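Local atomic coordinates of SPbeta prophage-derived uncharacterized protein YopT (Bacillus subtilis, PDB entry 2DLB), a protein that is of unknown function, encoded by the SPbeta prophage of Bacillus subtilis, and assembles as a homodimer. Residues A[25-30]-A[62-67]. Numbering follows the deposited sequence.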
loop_
_atom_site.group_PDB
_atom_site.type_symbol
_atom_site.label_atom_id
_atom_site.label_comp_id
_atom_site.label_asym_id
_atom_site.label_seq_id
_atom_site.Cartn_x
_atom_site.Cartn_y
_atom_site.Cartn_z
ATOM N N VAL A 25 20.939 5.776 -11.299
ATOM C CA VAL A 25 19.951 5.842 -12.361
ATOM C C VAL A 25 18.829 4.894 -12.006
ATOM O O VAL A 25 17.657 5.213 -12.180
ATOM C CB VAL A 25 20.556 5.536 -13.740
ATOM C CG1 VAL A 25 19.433 5.369 -14.745
ATOM C CG2 VAL A 25 21.567 6.629 -14.122
ATOM N N SER A 26 19.127 3.724 -11.435
ATOM C CA SER A 26 18.081 2.801 -10.984
ATOM C C SER A 26 17.114 3.472 -10.031
ATOM O O SER A 26 15.882 3.342 -10.146
ATOM C CB SER A 26 18.718 1.580 -10.324
ATOM O OG SER A 26 17.705 0.641 -9.964
ATOM N N GLU A 27 17.677 4.223 -9.072
ATOM C CA GLU A 27 16.848 4.965 -8.129
ATOM C C GLU A 27 16.021 6.070 -8.769
ATOM O O GLU A 27 14.849 6.279 -8.410
ATOM C CB GLU A 27 17.676 5.509 -6.941
ATOM C CG GLU A 27 18.195 4.426 -6.027
ATOM C CD GLU A 27 18.855 4.881 -4.746
ATOM O OE1 GLU A 27 19.144 6.084 -4.631
ATOM O OE2 GLU A 27 19.117 4.027 -3.856
ATOM N N THR A 28 16.606 6.818 -9.717
ATOM C CA THR A 28 15.833 7.846 -10.425
ATOM C C THR A 28 14.649 7.231 -11.137
ATOM O O THR A 28 13.544 7.815 -11.132
ATOM C CB THR A 28 16.792 8.550 -11.411
ATOM O OG1 THR A 28 17.833 9.199 -10.665
ATOM C CG2 THR A 28 16.038 9.559 -12.232
ATOM N N LEU A 29 14.818 6.063 -11.758
ATOM C CA LEU A 29 13.734 5.388 -12.471
ATOM C C LEU A 29 12.609 5.003 -11.498
ATOM O O LEU A 29 11.442 5.256 -11.773
ATOM C CB LEU A 29 14.274 4.177 -13.226
ATOM C CG LEU A 29 15.196 4.382 -14.432
ATOM C CD1 LEU A 29 15.882 3.087 -14.862
ATOM C CD2 LEU A 29 14.476 4.907 -15.654
ATOM N N VAL A 30 12.944 4.359 -10.368
ATOM C CA VAL A 30 11.963 3.958 -9.384
ATOM C C VAL A 30 11.299 5.177 -8.791
ATOM O O VAL A 30 10.076 5.190 -8.545
ATOM C CB VAL A 30 12.634 3.117 -8.245
ATOM C CG1 VAL A 30 11.784 3.021 -7.000
ATOM C CG2 VAL A 30 13.018 1.768 -8.869
ATOM N N TYR A 62 6.544 7.593 0.252
ATOM C CA TYR A 62 7.448 6.490 -0.042
ATOM C C TYR A 62 8.884 6.903 0.206
ATOM O O TYR A 62 9.222 8.091 0.180
ATOM C CB TYR A 62 7.248 5.980 -1.505
ATOM C CG TYR A 62 7.798 6.972 -2.498
ATOM C CD1 TYR A 62 7.001 8.039 -2.896
ATOM C CD2 TYR A 62 9.081 6.814 -3.023
ATOM C CE1 TYR A 62 7.509 8.940 -3.812
ATOM C CE2 TYR A 62 9.576 7.734 -3.907
ATOM C CZ TYR A 62 8.785 8.787 -4.302
ATOM O OH TYR A 62 9.352 9.669 -5.188
ATOM N N GLU A 63 9.694 5.846 0.329
ATOM C CA GLU A 63 11.157 6.069 0.348
ATOM C C GLU A 63 11.823 4.786 -0.122
ATOM O O GLU A 63 11.382 3.697 0.257
ATOM C CB GLU A 63 11.631 6.486 1.720
ATOM C CG GLU A 63 11.585 5.409 2.738
ATOM C CD GLU A 63 12.262 5.670 4.072
ATOM O OE1 GLU A 63 12.935 6.733 4.219
ATOM O OE2 GLU A 63 12.092 4.768 4.951
ATOM N N ILE A 64 12.892 4.894 -0.910
ATOM C CA ILE A 64 13.661 3.735 -1.257
ATOM C C ILE A 64 14.444 3.282 -0.013
ATOM O O ILE A 64 15.038 4.129 0.652
ATOM C CB ILE A 64 14.577 4.025 -2.461
ATOM C CG1 ILE A 64 13.778 4.414 -3.720
ATOM C CG2 ILE A 64 15.505 2.838 -2.736
ATOM C CD1 ILE A 64 14.553 4.785 -4.952
ATOM N N THR A 65 14.417 1.992 0.277
ATOM C CA THR A 65 15.116 1.377 1.391
ATOM C C THR A 65 16.478 0.823 1.011
ATOM O O THR A 65 17.492 1.091 1.652
ATOM C CB THR A 65 14.256 0.232 1.982
ATOM O OG1 THR A 65 12.907 0.709 2.219
ATOM C CG2 THR A 65 14.880 -0.233 3.272
ATOM N N ASN A 66 16.561 0.062 -0.091
ATOM C CA ASN A 66 17.718 -0.601 -0.566
ATOM C C ASN A 66 17.758 -0.521 -2.115
ATOM O O ASN A 66 16.707 -0.647 -2.768
ATOM C CB ASN A 66 17.736 -2.108 -0.294
ATOM C CG ASN A 66 17.415 -2.530 1.093
ATOM O OD1 ASN A 66 16.643 -3.422 1.409
ATOM N ND2 ASN A 66 18.022 -1.865 2.040
ATOM N N THR A 67 18.974 -0.419 -2.641
ATOM C CA THR A 67 19.243 -0.603 -4.060
ATOM C C THR A 67 20.444 -1.508 -4.198
ATOM O O THR A 67 21.513 -1.229 -3.616
ATOM C CB THR A 67 19.529 0.729 -4.753
ATOM O OG1 THR A 67 18.414 1.597 -4.526
ATOM C CG2 THR A 67 19.727 0.596 -6.269
#
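The carboxylate of E27 is the flat group of this contact: one face is turned toward I64, whose CG2 lies 4.0 Å from E27 OE2, while T67 approaches at OE2 from the CG side of the group. T67 OG1 stands 2.6 Å from E27 OE2, and the angle from E27 CD through E27 OE2 to T67 OG1 is 113°. The E27 chain puts it there by running extended from CG, CG being anti to the carbonyl carbon; chi3 of -12° keeps OE1 beside CB and swings OE2 out to the strand. T67 answers with OG1 beside its own backbone N, which leaves CG2 pointing to the helix, 4.2 Å from S26 OG. Beside this polar pair I64 reaches across with CG1 and CD1 extended, its tip methyl CD1 settling 3.8 Å from E27 CB and 3.9 Å from V30 CG1. The side chains of E27 and V30, nearly one helical turn apart, thus both meet a single methyl. This is a helix packed on the face of an antiparallel sheet that runs on into the second subunit: the segment axes of helix 23-35 and strand 52-69 lie 9.9 Å apart at 144°, the other chain pairs antiparallel with Y62-I64, N66 and T67, and its I8 packs on V30. S26 OG is hydrogen-bonded to N18 OD1 and to N6 ND2 of the second subunit. N6 OD1 of the second subunit lies within reach of the T67 hydroxyl, which has one proton for it and E27 OE2. The short separation would fit either a charged E27 accepting that proton or a protonated carboxyl, which would let T67 OG1 hold both partners.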